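Local atomic coordinates of DNA methyltransferase (Nicotiana tabacum, PDB entry 4ONQ), a protein that probably transfers a methyl group from S-adenosyl-L-methionine to carbon 5 of cytosine in DNA, the work of the catalytic domain described here. Residues A[208-213]-A[238-243]; A[41-46]-A[78-83]; A[177-182]-A[202-207]. The protein carries 5 engineered substitutions. All coordinates share one frame; numbering follows the deposited sequence.

Contact 1: residues A[208-213]-A[238-243]; sequences GNSFQV and SGIGGG. With SFG (sinefungin), chain C.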
# COMPACT_ATOMS: atom_id res chain seq x y z
N GLY A 208 -8.96 0.46 0.12
CA GLY A 208 -8.62 1.87 0.12
C GLY A 208 -7.56 2.26 1.14
O GLY A 208 -6.85 3.24 0.96
N ASN A 209 -7.46 1.47 2.21
CA ASN A 209 -6.51 1.75 3.27
C ASN A 209 -5.20 0.96 3.18
O ASN A 209 -4.33 1.12 4.02
CB ASN A 209 -7.17 1.51 4.64
CG ASN A 209 -8.21 2.57 4.98
OD1 ASN A 209 -8.06 3.74 4.62
ND2 ASN A 209 -9.27 2.17 5.68
N SER A 210 -5.06 0.14 2.15
CA SER A 210 -3.96 -0.82 2.09
C SER A 210 -2.65 -0.28 1.51
O SER A 210 -2.57 0.87 1.08
CB SER A 210 -4.39 -2.05 1.30
OG SER A 210 -3.34 -2.99 1.24
N PHE A 211 -1.61 -1.11 1.53
CA PHE A 211 -0.36 -0.82 0.83
C PHE A 211 -0.59 -0.98 -0.67
O PHE A 211 -1.47 -1.74 -1.08
CB PHE A 211 0.73 -1.82 1.20
CG PHE A 211 1.31 -1.64 2.56
CD1 PHE A 211 1.47 -0.38 3.10
CD2 PHE A 211 1.73 -2.74 3.29
CE1 PHE A 211 2.03 -0.22 4.35
CE2 PHE A 211 2.29 -2.59 4.54
CZ PHE A 211 2.44 -1.33 5.08
N GLN A 212 0.19 -0.28 -1.48
CA GLN A 212 0.32 -0.68 -2.87
C GLN A 212 1.43 -1.72 -2.88
O GLN A 212 2.57 -1.41 -2.56
CB GLN A 212 0.66 0.51 -3.76
CG GLN A 212 0.28 0.33 -5.23
CD GLN A 212 1.14 -0.70 -5.94
OE1 GLN A 212 2.35 -0.75 -5.75
NE2 GLN A 212 0.51 -1.53 -6.77
N VAL A 213 1.09 -2.96 -3.22
CA VAL A 213 2.01 -4.09 -3.06
C VAL A 213 3.31 -4.02 -3.89
O VAL A 213 4.37 -4.42 -3.41
CB VAL A 213 1.27 -5.43 -3.29
CG1 VAL A 213 2.23 -6.60 -3.26
CG2 VAL A 213 0.17 -5.61 -2.24
N SER A 238 -2.01 -4.60 10.24
CA SER A 238 -1.66 -5.31 9.01
C SER A 238 -2.75 -5.32 7.93
O SER A 238 -2.46 -5.63 6.77
CB SER A 238 -1.21 -6.74 9.32
OG SER A 238 -2.09 -7.35 10.24
N GLY A 239 -3.98 -4.99 8.31
CA GLY A 239 -5.09 -4.90 7.38
C GLY A 239 -5.36 -6.17 6.59
O GLY A 239 -5.60 -7.23 7.16
N ILE A 240 -5.31 -6.06 5.27
CA ILE A 240 -5.50 -7.21 4.40
C ILE A 240 -4.16 -7.82 3.98
O ILE A 240 -4.08 -8.58 3.01
CB ILE A 240 -6.35 -6.87 3.16
CG1 ILE A 240 -5.69 -5.77 2.34
CG2 ILE A 240 -7.74 -6.43 3.57
CD1 ILE A 240 -6.45 -5.44 1.08
N GLY A 241 -3.11 -7.48 4.72
CA GLY A 241 -1.83 -8.13 4.57
C GLY A 241 -0.99 -7.74 3.37
O GLY A 241 -0.39 -8.60 2.73
N GLY A 242 -0.93 -6.44 3.08
CA GLY A 242 -0.09 -5.94 2.00
C GLY A 242 1.37 -6.34 2.14
O GLY A 242 1.99 -6.78 1.17
N GLY A 243 1.92 -6.20 3.34
CA GLY A 243 3.30 -6.56 3.60
C GLY A 243 3.58 -8.02 3.32
O GLY A 243 4.53 -8.36 2.61
N SFG C . -1.45 -2.21 6.09
CA SFG C . -2.86 -2.51 5.76
C SFG C . -2.85 -3.14 4.37
O SFG C . -1.78 -3.14 3.73
OXT SFG C . -3.92 -3.68 4.00
CB SFG C . -3.66 -1.20 5.84
CG SFG C . -3.63 -0.85 7.32
CD SFG C . -4.28 0.43 7.87
NE SFG C . -3.67 1.66 7.34
C5' SFG C . -4.08 0.22 9.38
C4' SFG C . -4.97 -1.04 9.53
O4' SFG C . -5.17 -0.43 10.89
C3' SFG C . -6.47 -1.30 9.47
O3' SFG C . -6.76 -2.68 9.63
C2' SFG C . -7.01 -0.47 10.57
O2' SFG C . -8.38 -0.82 10.80
C1' SFG C . -6.13 -1.26 11.57
N9 SFG C . -6.35 -0.75 12.94
C8 SFG C . -7.05 0.28 13.38
N7 SFG C . -6.91 0.36 14.70
C5 SFG C . -6.09 -0.62 15.09
C6 SFG C . -5.63 -0.98 16.29
N6 SFG C . -6.03 -0.25 17.33
N1 SFG C . -4.80 -2.02 16.46
C2 SFG C . -4.40 -2.74 15.34
N3 SFG C . -4.90 -2.35 14.09
C4 SFG C . -5.71 -1.28 13.99

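Contact 2: residues A[41-46]-A[78-83]; sequences YYENVA and RKRGYI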
# COMPACT_ATOMS: atom_id res chain seq x y z
N TYR A 41 9.85 -0.85 8.89
CA TYR A 41 9.27 -0.20 7.73
C TYR A 41 7.97 0.45 8.17
O TYR A 41 7.04 -0.23 8.59
CB TYR A 41 9.01 -1.26 6.66
CG TYR A 41 8.62 -0.74 5.29
CD1 TYR A 41 9.60 -0.34 4.37
CD2 TYR A 41 7.28 -0.69 4.91
CE1 TYR A 41 9.24 0.11 3.11
CE2 TYR A 41 6.91 -0.25 3.66
CZ TYR A 41 7.89 0.16 2.76
OH TYR A 41 7.49 0.59 1.52
N TYR A 42 7.93 1.78 8.11
CA TYR A 42 6.75 2.54 8.50
C TYR A 42 6.22 3.35 7.33
O TYR A 42 6.98 4.03 6.63
CB TYR A 42 7.06 3.48 9.67
CG TYR A 42 5.83 4.25 10.10
CD1 TYR A 42 4.83 3.63 10.83
CD2 TYR A 42 5.65 5.57 9.73
CE1 TYR A 42 3.70 4.31 11.21
CE2 TYR A 42 4.51 6.26 10.10
CZ TYR A 42 3.53 5.62 10.84
OH TYR A 42 2.39 6.28 11.22
N GLU A 43 4.91 3.30 7.11
CA GLU A 43 4.29 4.01 6.00
C GLU A 43 3.29 5.05 6.50
O GLU A 43 2.49 4.77 7.38
CB GLU A 43 3.60 3.03 5.06
CG GLU A 43 2.82 3.68 3.93
CD GLU A 43 1.33 3.39 4.00
OE1 GLU A 43 0.84 3.00 5.08
OE2 GLU A 43 0.65 3.56 2.96
N ASN A 44 3.35 6.25 5.93
CA ASN A 44 2.34 7.25 6.24
C ASN A 44 2.02 8.09 5.02
O ASN A 44 2.78 8.12 4.06
CB ASN A 44 2.80 8.14 7.39
CG ASN A 44 1.69 8.42 8.39
OD1 ASN A 44 0.51 8.42 8.03
ND2 ASN A 44 2.06 8.65 9.64
N VAL A 45 0.88 8.77 5.06
CA VAL A 45 0.49 9.69 3.99
C VAL A 45 1.60 10.71 3.75
O VAL A 45 2.15 11.26 4.69
CB VAL A 45 -0.80 10.45 4.36
CG1 VAL A 45 -1.22 11.37 3.22
CG2 VAL A 45 -1.91 9.47 4.70
N ALA A 46 1.93 10.94 2.48
CA ALA A 46 2.97 11.90 2.13
C ALA A 46 2.58 13.32 2.53
O ALA A 46 3.35 14.01 3.21
CB ALA A 46 3.28 11.83 0.65
N ARG A 78 -0.37 7.06 -5.66
CA ARG A 78 -0.42 7.02 -4.24
C ARG A 78 0.85 7.60 -3.65
O ARG A 78 1.90 7.07 -3.85
CB ARG A 78 -0.61 5.59 -3.81
CG ARG A 78 -1.06 5.40 -2.41
CD ARG A 78 -1.36 3.94 -2.24
NE ARG A 78 -2.22 3.68 -1.11
CZ ARG A 78 -3.53 3.71 -1.14
NH1 ARG A 78 -4.20 3.44 -0.07
NH2 ARG A 78 -4.18 3.98 -2.23
N LYS A 79 0.70 8.65 -2.87
CA LYS A 79 1.82 9.41 -2.37
C LYS A 79 2.06 9.14 -0.95
O LYS A 79 1.25 9.41 -0.15
CB LYS A 79 1.53 10.88 -2.50
CG LYS A 79 1.47 11.32 -3.91
CD LYS A 79 1.17 12.78 -3.97
CE LYS A 79 1.36 13.28 -5.37
NZ LYS A 79 0.29 14.23 -5.74
N ARG A 80 3.22 8.63 -0.65
CA ARG A 80 3.47 8.18 0.66
C ARG A 80 4.88 8.50 1.08
O ARG A 80 5.75 8.70 0.28
CB ARG A 80 3.17 6.68 0.78
CG ARG A 80 1.72 6.29 0.61
CD ARG A 80 0.99 6.48 1.91
NE ARG A 80 -0.43 6.27 1.83
CZ ARG A 80 -1.27 7.05 1.20
NH1 ARG A 80 -2.55 6.77 1.17
NH2 ARG A 80 -0.84 8.12 0.60
N GLY A 81 5.06 8.59 2.37
CA GLY A 81 6.37 8.69 2.98
C GLY A 81 6.67 7.42 3.77
O GLY A 81 5.86 6.98 4.60
N TYR A 82 7.81 6.81 3.48
CA TYR A 82 8.22 5.58 4.16
C TYR A 82 9.48 5.80 4.99
O TYR A 82 10.53 6.16 4.47
CB TYR A 82 8.49 4.47 3.14
CG TYR A 82 7.34 4.19 2.20
CD1 TYR A 82 6.39 3.21 2.49
CD2 TYR A 82 7.19 4.91 1.02
CE1 TYR A 82 5.33 2.95 1.63
CE2 TYR A 82 6.15 4.66 0.16
CZ TYR A 82 5.22 3.68 0.46
OH TYR A 82 4.18 3.46 -0.41
N ILE A 83 9.36 5.59 6.30
CA ILE A 83 10.52 5.66 7.18
C ILE A 83 11.02 4.24 7.40
O ILE A 83 10.28 3.39 7.88
CB ILE A 83 10.14 6.24 8.55
CG1 ILE A 83 9.44 7.59 8.39
CG2 ILE A 83 11.38 6.34 9.44
CD1 ILE A 83 10.38 8.76 8.43

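Contact 3: residues A[177-182]-A[202-207]; sequences LEPDEV and DRYKSL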
# COMPACT_ATOMS: atom_id res chain seq x y z
N LEU A 177 -14.70 2.24 -9.90
CA LEU A 177 -13.99 0.97 -10.00
C LEU A 177 -14.71 -0.12 -9.21
O LEU A 177 -15.19 0.13 -8.11
CB LEU A 177 -12.58 1.12 -9.44
CG LEU A 177 -11.68 2.12 -10.16
CD1 LEU A 177 -10.53 2.53 -9.25
CD2 LEU A 177 -11.16 1.53 -11.47
N GLU A 178 -14.80 -1.32 -9.78
CA GLU A 178 -15.29 -2.46 -9.04
C GLU A 178 -14.13 -3.04 -8.22
O GLU A 178 -12.97 -2.86 -8.59
CB GLU A 178 -15.89 -3.51 -9.99
CG GLU A 178 -17.22 -3.10 -10.65
CD GLU A 178 -18.38 -2.97 -9.66
OE1 GLU A 178 -18.53 -3.85 -8.78
OE2 GLU A 178 -19.14 -1.98 -9.76
N PRO A 179 -14.43 -3.71 -7.10
CA PRO A 179 -13.40 -4.23 -6.20
C PRO A 179 -12.29 -5.08 -6.84
O PRO A 179 -11.16 -4.96 -6.39
CB PRO A 179 -14.21 -5.06 -5.19
CG PRO A 179 -15.54 -4.39 -5.15
CD PRO A 179 -15.79 -3.90 -6.55
N ASP A 180 -12.58 -5.91 -7.85
CA ASP A 180 -11.51 -6.68 -8.49
C ASP A 180 -10.48 -5.77 -9.19
O ASP A 180 -9.27 -6.03 -9.15
CB ASP A 180 -12.05 -7.73 -9.47
CG ASP A 180 -12.74 -7.12 -10.67
OD1 ASP A 180 -13.64 -6.28 -10.47
OD2 ASP A 180 -12.38 -7.48 -11.81
N GLU A 181 -10.96 -4.68 -9.78
CA GLU A 181 -10.09 -3.69 -10.42
C GLU A 181 -9.19 -3.02 -9.39
O GLU A 181 -7.99 -2.85 -9.62
CB GLU A 181 -10.91 -2.67 -11.20
CG GLU A 181 -11.79 -3.32 -12.26
CD GLU A 181 -12.80 -2.38 -12.91
OE1 GLU A 181 -13.25 -1.40 -12.27
OE2 GLU A 181 -13.15 -2.63 -14.08
N VAL A 182 -9.76 -2.64 -8.25
CA VAL A 182 -8.99 -2.04 -7.16
C VAL A 182 -7.95 -3.04 -6.64
O VAL A 182 -6.79 -2.69 -6.43
CB VAL A 182 -9.89 -1.57 -6.00
CG1 VAL A 182 -9.05 -0.93 -4.90
CG2 VAL A 182 -10.96 -0.60 -6.49
N ASP A 202 -17.17 -2.57 2.76
CA ASP A 202 -16.01 -2.93 3.56
C ASP A 202 -14.84 -3.42 2.70
O ASP A 202 -13.68 -3.26 3.07
CB ASP A 202 -16.36 -3.99 4.60
CG ASP A 202 -16.76 -3.39 5.94
OD1 ASP A 202 -16.40 -2.22 6.18
OD2 ASP A 202 -17.41 -4.09 6.74
N ARG A 203 -15.15 -4.04 1.56
CA ARG A 203 -14.11 -4.39 0.60
C ARG A 203 -13.40 -3.11 0.21
O ARG A 203 -12.17 -3.02 0.25
CB ARG A 203 -14.71 -5.03 -0.65
CG ARG A 203 -15.14 -6.48 -0.53
CD ARG A 203 -14.40 -7.29 -1.58
NE ARG A 203 -15.21 -7.74 -2.71
CZ ARG A 203 -14.70 -8.19 -3.85
NH1 ARG A 203 -15.50 -8.59 -4.83
NH2 ARG A 203 -13.38 -8.24 -4.00
N TYR A 204 -14.18 -2.09 -0.15
CA TYR A 204 -13.59 -0.80 -0.53
C TYR A 204 -12.84 -0.15 0.61
O TYR A 204 -11.79 0.44 0.39
CB TYR A 204 -14.66 0.16 -1.03
CG TYR A 204 -15.20 -0.14 -2.40
CD1 TYR A 204 -16.52 -0.49 -2.57
CD2 TYR A 204 -14.38 -0.05 -3.53
CE1 TYR A 204 -17.04 -0.75 -3.82
CE2 TYR A 204 -14.88 -0.32 -4.79
CZ TYR A 204 -16.21 -0.67 -4.93
OH TYR A 204 -16.75 -0.93 -6.16
N LYS A 205 -13.32 -0.25 1.81
CA LYS A 205 -12.63 0.32 2.91
C LYS A 205 -11.33 -0.36 3.23
O LYS A 205 -10.37 0.27 3.51
CB LYS A 205 -13.56 0.33 4.09
CG LYS A 205 -12.99 0.93 5.33
CD LYS A 205 -13.88 0.71 6.53
CE LYS A 205 -13.46 1.51 7.75
NZ LYS A 205 -12.46 0.86 8.60
N SER A 206 -11.29 -1.67 3.16
CA SER A 206 -10.05 -2.40 3.42
C SER A 206 -9.02 -2.22 2.30
O SER A 206 -7.82 -2.15 2.56
CB SER A 206 -10.33 -3.89 3.65
OG SER A 206 -11.01 -4.09 4.89
N LEU A 207 -9.49 -2.14 1.06
CA LEU A 207 -8.58 -1.92 -0.06
C LEU A 207 -8.05 -0.49 -0.06
O LEU A 207 -6.84 -0.25 -0.20
CB LEU A 207 -9.27 -2.26 -1.39
CG LEU A 207 -9.53 -3.75 -1.64
CD1 LEU A 207 -10.67 -3.95 -2.65
CD2 LEU A 207 -8.27 -4.41 -2.13

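Contact 1: residues A[208-213]-A[238-243]
F211 and the G242-G243 peptide illustrate how a loop and the glycine turn entering helix 242-249 pack directly and also share a bound sinefungin (SFG), with no hydrogen bond running between them. The F211 side chain can be followed outward. Its CB and CG pass SFG O, CG at 3.6 Å. With CG anti to the carbonyl carbon (chi1 -75°), the ring turns its CD2 edge to the second segment, where CD2 comes within 3.5 Å of G243 N in the ring plane. CE2 continues past the same nitrogen, and both CE2 and CZ lie 4.1 Å from SFG N, which sits over the ring centre. The ring is therefore met on one face by the ligand's amino group and at its edge by backbone.

The ligand carboxylate takes bonds from both segments: F211 N donates to SFG O at 3.0 Å, I240 N donates to SFG OXT at 3.0 Å, and G242 N adds a weak bond to SFG O. S210 OG stands 2.9 Å from SFG OXT. G242 has no side chain, and a CB there would run into both F211 CB and SFG O. The glycine-rich turn leading into helix 242-249, with loop 209-212 closing over the amino-acid end of the ligand, is the cofactor site of a class I, Rossmann-like C5-cytosine methyltransferase.

Contact 2: residues A[41-46]-A[78-83]
Y82 lies between Y41 and E43 on one face of an antiparallel strand pair, an instance of how a β-sheet can pack tightly at one end and thin out at the other. Four backbone bonds, two between Y42 and I83 and two between N44 and G81, set the register, and A46 N to K79 O continues the pairing past the strand end. On the packed side, Y41 reaches across so that its OH comes 3.0 Å from Y82 CD1, the rings tilted by 33°; the hydrogen bond of that hydroxyl goes instead to H219. E43 runs alongside Y82, its CG 3.5 Å from Y82 CE1, while the chain bends at chi2 and carries the carboxylate to R80.

There OE2 meets NE of R80 at 3.1 Å in the guanidinium plane, a salt bridge whose hydrogen bond is weak. Bent at chi2 (-83°), R80 lays its guanidinium between R78 CG on one face and V45 CG2, 4.3 Å above the other, and its NH2 bonds to K79 O on the carbonyl face opposite A46 N. An alanine in place of this arginine would probably leave the E43 carboxylate without its charged mate and open a gap between V45 and R78. Toward solvent the contact is sparser: V45 and K79 are exposed, and the K79 side chain touches through CB alone, 3.7 Å from A46 CB, while the rest leads away.

The two strands belong to the antiparallel part of the mixed seven-strand sheet of the Rossmann-like methyltransferase domain. Strand 39-45 is flanked by parallel strand 309-312 and strand 79-84 by strand 66-69, while helix 50-59 covers N44 and I83, and helix 213-220 covers Y41 and Y82.

Contact 3: residues A[177-182]-A[202-207]
P179 and Y204 bring their CA atoms to 6.6 Å, and V182 and L207 theirs to 7.1 Å, where the first turn of helix 179-186 leans on helix 200-208. One hydrogen bond crosses the contact: Y204 OH donates to L177 O at 2.7 Å, in the carbonyl plane and on a lone pair, with a C=O...O angle of 142°. The carbonyl belongs to the residue before the N-cap, E178, so the tyrosine holds the approach to the helix. The start of a helix is often capped, and E178 illustrates it: within the same turn its N donates to E181 OE1 at 2.9 Å, the reciprocal half of a capping box, while the E178 carboxylate itself turns to R200 in a salt bridge.

P179 is the wedge between two flat groups. Its CG lies 4.3 Å from the Y204 ring centroid, 29° off the normal, an off-centre CH-pi contact, and its CD presses near the hydroxyl. On another side of the pyrrolidine, CB stands 3.4 Å from R203 CZ, over the centre of one guanidinium face. Bends at chi2 and chi3 lay R203 flat over the proline, and salt bridging of its NH2 to E183, with a further bond to T193, would tend to hold that plane in place. One turn on, V182 CG1 packs against L207 CB at 3.8 Å, and V182 CG2 meets the edge of the Y204 ring.

Strand 173-176 leads into this corner. On the neighbouring sides, L186 of helix 179-186 also touches L207, I129 from a loop adjoins Y204, and S206 of helix 200-208 is bonded to N266 of helix 264-276.

From the N terminus, contact 2 comes first, bringing strands 39-45 and 79-84 together after 31 intervening residues that include helix 50-59 and strand 66-69. Contact 3 then closes a 19-residue loop between helices 179-186 and 200-208. Contact 1 follows at the end of the latter helix, spanning helix 213-220 and strand 231-236. The three are in series, so none nests in or crosses another. In space contact 1 is the middle member: R78 of contact 2 reaches G208 O, E43 packs on F211, and I240 packs on S206 and L207 of contact 3. Contacts 2 and 3 do not touch. Contact 1 thus joins the sheet to the helical corner, which stands back from the ligand.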